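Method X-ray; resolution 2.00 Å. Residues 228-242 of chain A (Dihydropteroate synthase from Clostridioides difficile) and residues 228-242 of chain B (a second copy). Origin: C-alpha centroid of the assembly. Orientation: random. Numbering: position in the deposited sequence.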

# COMPACT_ATOMS: atom_id res chain seq x y z
N LEU A 228 -3.83 7.41 6.84
CA LEU A 228 -2.60 7.25 6.05
C LEU A 228 -2.52 5.86 5.38
O LEU A 228 -2.02 5.78 4.24
CB LEU A 228 -1.40 7.50 6.97
CG LEU A 228 -0.03 7.35 6.32
CD1 LEU A 228 0.05 8.10 4.99
CD2 LEU A 228 1.04 7.82 7.27
N GLU A 229 -2.94 4.75 6.03
CA GLU A 229 -2.66 3.47 5.38
C GLU A 229 -3.63 3.29 4.21
O GLU A 229 -3.24 2.69 3.21
CB GLU A 229 -2.52 2.20 6.24
CG GLU A 229 -2.97 2.18 7.67
CD GLU A 229 -2.32 3.09 8.69
OE1 GLU A 229 -1.09 2.99 8.91
OE2 GLU A 229 -3.08 3.90 9.27
N GLY A 230 -4.82 3.88 4.26
CA GLY A 230 -5.68 3.91 3.07
C GLY A 230 -5.05 4.66 1.90
O GLY A 230 -5.13 4.25 0.74
N THR A 231 -4.43 5.79 2.21
CA THR A 231 -3.83 6.61 1.19
C THR A 231 -2.66 5.83 0.57
O THR A 231 -2.48 5.78 -0.66
CB THR A 231 -3.34 7.92 1.79
OG1 THR A 231 -4.47 8.62 2.34
CG2 THR A 231 -2.54 8.73 0.80
N ILE A 232 -1.88 5.21 1.45
CA ILE A 232 -0.77 4.36 0.95
C ILE A 232 -1.32 3.27 0.03
O ILE A 232 -0.76 3.04 -1.03
CB ILE A 232 0.08 3.81 2.10
CG1 ILE A 232 0.86 4.96 2.75
CG2 ILE A 232 1.01 2.71 1.61
CD1 ILE A 232 1.60 4.52 3.98
N ALA A 233 -2.48 2.70 0.36
CA ALA A 233 -3.02 1.69 -0.51
C ALA A 233 -3.31 2.28 -1.90
O ALA A 233 -2.97 1.65 -2.93
CB ALA A 233 -4.26 1.09 0.09
N THR A 234 -3.90 3.48 -1.95
CA THR A 234 -4.26 4.05 -3.25
C THR A 234 -3.00 4.51 -4.01
O THR A 234 -2.94 4.43 -5.23
CB THR A 234 -5.24 5.22 -3.09
OG1 THR A 234 -4.58 6.25 -2.37
CG2 THR A 234 -6.49 4.81 -2.33
N THR A 235 -2.00 4.99 -3.29
CA THR A 235 -0.72 5.30 -3.95
C THR A 235 -0.21 4.05 -4.67
O THR A 235 0.21 4.10 -5.82
CB THR A 235 0.30 5.81 -2.93
OG1 THR A 235 -0.07 7.14 -2.56
CG2 THR A 235 1.72 5.83 -3.44
N VAL A 236 -0.23 2.93 -3.98
CA VAL A 236 0.40 1.67 -4.47
C VAL A 236 -0.35 1.13 -5.69
O VAL A 236 0.24 0.79 -6.72
CB VAL A 236 0.49 0.63 -3.33
CG1 VAL A 236 0.86 -0.76 -3.80
CG2 VAL A 236 1.48 1.10 -2.29
N LEU A 237 -1.67 1.08 -5.57
CA LEU A 237 -2.53 0.62 -6.64
C LEU A 237 -2.44 1.58 -7.83
O LEU A 237 -2.46 1.15 -9.00
CB LEU A 237 -3.97 0.53 -6.11
CG LEU A 237 -4.17 -0.51 -5.01
CD1 LEU A 237 -5.54 -0.39 -4.35
CD2 LEU A 237 -3.98 -1.92 -5.55
N GLY A 238 -2.39 2.88 -7.52
CA GLY A 238 -2.29 3.88 -8.56
C GLY A 238 -1.04 3.66 -9.38
O GLY A 238 -1.09 3.61 -10.61
N ILE A 239 0.08 3.49 -8.72
CA ILE A 239 1.33 3.32 -9.47
C ILE A 239 1.20 2.08 -10.35
O ILE A 239 1.55 2.11 -11.50
CB ILE A 239 2.55 3.15 -8.56
CG1 ILE A 239 2.80 4.43 -7.75
CG2 ILE A 239 3.78 2.74 -9.38
CD1 ILE A 239 3.61 4.20 -6.49
N ARG A 240 0.63 1.01 -9.83
CA ARG A 240 0.51 -0.20 -10.64
C ARG A 240 -0.35 0.10 -11.87
O ARG A 240 -0.06 -0.41 -12.94
CB ARG A 240 -0.02 -1.36 -9.80
CG ARG A 240 -0.84 -2.37 -10.59
CD ARG A 240 -0.38 -3.81 -10.55
NE ARG A 240 -1.14 -4.52 -9.56
CZ ARG A 240 -1.31 -5.83 -9.50
NH1 ARG A 240 -1.10 -6.43 -8.34
NH2 ARG A 240 -1.78 -6.51 -10.53
N ASP A 241 -1.37 0.96 -11.71
CA ASP A 241 -2.27 1.34 -12.79
C ASP A 241 -1.70 2.43 -13.72
O ASP A 241 -2.36 2.85 -14.65
CB ASP A 241 -3.58 1.79 -12.15
CG ASP A 241 -4.41 0.61 -11.66
OD1 ASP A 241 -4.42 -0.39 -12.40
OD2 ASP A 241 -5.04 0.71 -10.57
N GLY A 242 -0.49 2.93 -13.51
CA GLY A 242 0.13 3.85 -14.44
C GLY A 242 0.35 5.24 -13.87
O GLY A 242 0.86 6.12 -14.59
N LEU B 228 7.83 -0.91 7.37
CA LEU B 228 6.37 -1.12 7.35
C LEU B 228 5.73 -0.63 6.03
O LEU B 228 4.78 -1.30 5.57
CB LEU B 228 5.77 -0.39 8.56
CG LEU B 228 4.25 -0.48 8.69
CD1 LEU B 228 3.76 -1.91 8.53
CD2 LEU B 228 3.82 0.09 10.03
N GLU B 229 6.16 0.48 5.42
CA GLU B 229 5.38 0.95 4.28
C GLU B 229 5.68 0.04 3.08
O GLU B 229 4.78 -0.18 2.27
CB GLU B 229 5.38 2.44 3.91
CG GLU B 229 6.39 3.39 4.49
CD GLU B 229 6.44 3.62 5.99
OE1 GLU B 229 5.44 4.09 6.56
OE2 GLU B 229 7.53 3.33 6.55
N GLY B 230 6.86 -0.56 3.00
CA GLY B 230 7.10 -1.59 1.99
C GLY B 230 6.19 -2.80 2.15
O GLY B 230 5.67 -3.37 1.18
N THR B 231 6.01 -3.22 3.40
CA THR B 231 5.20 -4.38 3.68
C THR B 231 3.75 -4.06 3.30
O THR B 231 3.04 -4.87 2.66
CB THR B 231 5.30 -4.74 5.16
OG1 THR B 231 6.66 -5.05 5.46
CG2 THR B 231 4.32 -5.83 5.53
N ILE B 232 3.32 -2.86 3.68
CA ILE B 232 1.96 -2.43 3.29
C ILE B 232 1.82 -2.45 1.77
O ILE B 232 0.83 -2.93 1.25
CB ILE B 232 1.60 -1.06 3.90
CG1 ILE B 232 1.43 -1.22 5.41
CG2 ILE B 232 0.35 -0.48 3.25
CD1 ILE B 232 1.24 0.09 6.10
N ALA B 233 2.87 -2.07 1.03
CA ALA B 233 2.76 -2.11 -0.40
C ALA B 233 2.52 -3.55 -0.88
O ALA B 233 1.66 -3.79 -1.75
CB ALA B 233 4.00 -1.52 -1.04
N THR B 234 3.26 -4.51 -0.31
CA THR B 234 3.12 -5.90 -0.78
C THR B 234 1.78 -6.49 -0.32
O THR B 234 1.18 -7.29 -1.03
CB THR B 234 4.29 -6.76 -0.29
OG1 THR B 234 4.23 -6.82 1.13
CG2 THR B 234 5.64 -6.20 -0.70
N THR B 235 1.31 -6.11 0.85
CA THR B 235 -0.03 -6.52 1.27
C THR B 235 -1.05 -6.09 0.21
O THR B 235 -1.90 -6.86 -0.21
CB THR B 235 -0.38 -5.94 2.64
OG1 THR B 235 0.37 -6.65 3.62
CG2 THR B 235 -1.85 -6.03 2.99
N VAL B 236 -0.95 -4.85 -0.22
CA VAL B 236 -1.97 -4.22 -1.10
C VAL B 236 -1.95 -4.88 -2.49
O VAL B 236 -2.99 -5.26 -3.04
CB VAL B 236 -1.75 -2.69 -1.18
CG1 VAL B 236 -2.57 -2.01 -2.26
CG2 VAL B 236 -2.08 -2.07 0.17
N LEU B 237 -0.75 -5.02 -3.04
CA LEU B 237 -0.55 -5.64 -4.33
C LEU B 237 -0.96 -7.12 -4.27
O LEU B 237 -1.54 -7.66 -5.23
CB LEU B 237 0.92 -5.49 -4.73
CG LEU B 237 1.37 -4.04 -4.95
CD1 LEU B 237 2.88 -3.93 -5.10
CD2 LEU B 237 0.68 -3.44 -6.17
N GLY B 238 -0.61 -7.76 -3.15
CA GLY B 238 -0.95 -9.15 -2.97
C GLY B 238 -2.45 -9.34 -3.03
O GLY B 238 -2.95 -10.19 -3.77
N ILE B 239 -3.18 -8.53 -2.30
CA ILE B 239 -4.64 -8.70 -2.29
C ILE B 239 -5.16 -8.52 -3.71
O ILE B 239 -5.96 -9.28 -4.18
CB ILE B 239 -5.34 -7.70 -1.37
CG1 ILE B 239 -4.95 -7.94 0.09
CG2 ILE B 239 -6.86 -7.76 -1.58
CD1 ILE B 239 -5.16 -6.73 0.98
N ARG B 240 -4.64 -7.54 -4.44
CA ARG B 240 -5.13 -7.32 -5.79
C ARG B 240 -4.85 -8.57 -6.63
O ARG B 240 -5.68 -8.93 -7.47
CB ARG B 240 -4.53 -6.04 -6.39
CG ARG B 240 -4.36 -6.09 -7.90
CD ARG B 240 -5.04 -5.00 -8.70
NE ARG B 240 -4.07 -3.97 -8.99
CZ ARG B 240 -4.16 -3.08 -9.96
NH1 ARG B 240 -3.96 -1.80 -9.66
NH2 ARG B 240 -4.34 -3.44 -11.21
N ASP B 241 -3.72 -9.23 -6.38
CA ASP B 241 -3.33 -10.44 -7.10
C ASP B 241 -4.02 -11.72 -6.59
O ASP B 241 -3.75 -12.79 -7.10
CB ASP B 241 -1.80 -10.55 -7.00
CG ASP B 241 -1.10 -9.58 -7.93
OD1 ASP B 241 -1.61 -9.43 -9.05
OD2 ASP B 241 -0.06 -8.99 -7.53
N GLY B 242 -4.88 -11.67 -5.59
CA GLY B 242 -5.65 -12.83 -5.19
C GLY B 242 -5.31 -13.32 -3.78
O GLY B 242 -5.91 -14.32 -3.33

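The two copies of helix 228-240 pack across an exact two-fold axis, their axes approaching to 9.3 Å and crossing at -61°, and together the stretches bury 708 Å². Val236(A) and Val236(B) lie at the middle of the contact. The CA-to-CB bond of each points toward the partner helix, and CG1 of Val236(A) meets CG1 of Val236(B) at 4.0 Å across the axis. The same methyl packs more tightly against the neighbouring leucine: CG1 of Val236(A) lies 3.5 Å from CG of Leu237(B), an arrangement the symmetry repeats. The CA-to-CB bond of Leu237(A) points sideways relative to the partner helix, but the end of the side chain comes nearer to it, with chi1 in m and chi2 in t.

Beside the valine pair, the small side chain of Ala233(A) accompanies a close backbone approach, with the CA atoms of Ala233(A) and Val236(B) only 6.0 Å apart. CB of Ala233(A) touches CG2 of Val236(B) at 3.8 Å, while CG1 of Val236(B) rests 3.7 Å from the carbonyl O of Ala233(A). This carbonyl remains engaged within its own helix, accepting a hydrogen bond from Leu237(A) N at 3.0 Å. Toward the N-terminal ends, Ile232(A) meets its symmetry mate, CG2 of Ile232(A) lying 3.6 Å from CG2 of Ile232(B). Its CD1 extends the apolar surface to the aliphatic base of the partner glutamate, 4.3 Å from CD1 of Ile232(A) to CB of Glu229(B).

At the C-terminal ends the contact becomes polar. Arg240(A), which with its symmetry mate has the largest area covered by the partner stretch, reaches across to Asp241(B) in a salt bridge made twice by symmetry. NH1 of Arg240(A) donates to OD1 of Asp241(B) at 3.1 Å and, through a weak bond, to OD2 of Asp241(B) at 2.9 Å; NH2 of Arg240(A) also donates to OD1 of Asp241(B), at 3.3 Å. The shortest of these distances thus has the least favourable angle, 135° against 154° for the bond from NH1 to OD1. Asp241(B) meets the Arg240(A) guanidinium at its edge, near its plane, while Arg240(B) lies over one face, with NE of Arg240(A) 3.0 Å from NE of Arg240(B). Both atoms are donors, so no hydrogen bond joins them; the like charges are close, but each guanidinium is paired with an aspartate of the opposite chain. Immediately beyond Asp241(A), Gly242(A) adopts positive phi and closes the helix in a Schellman motif, as Gly242(B) does in the other copy.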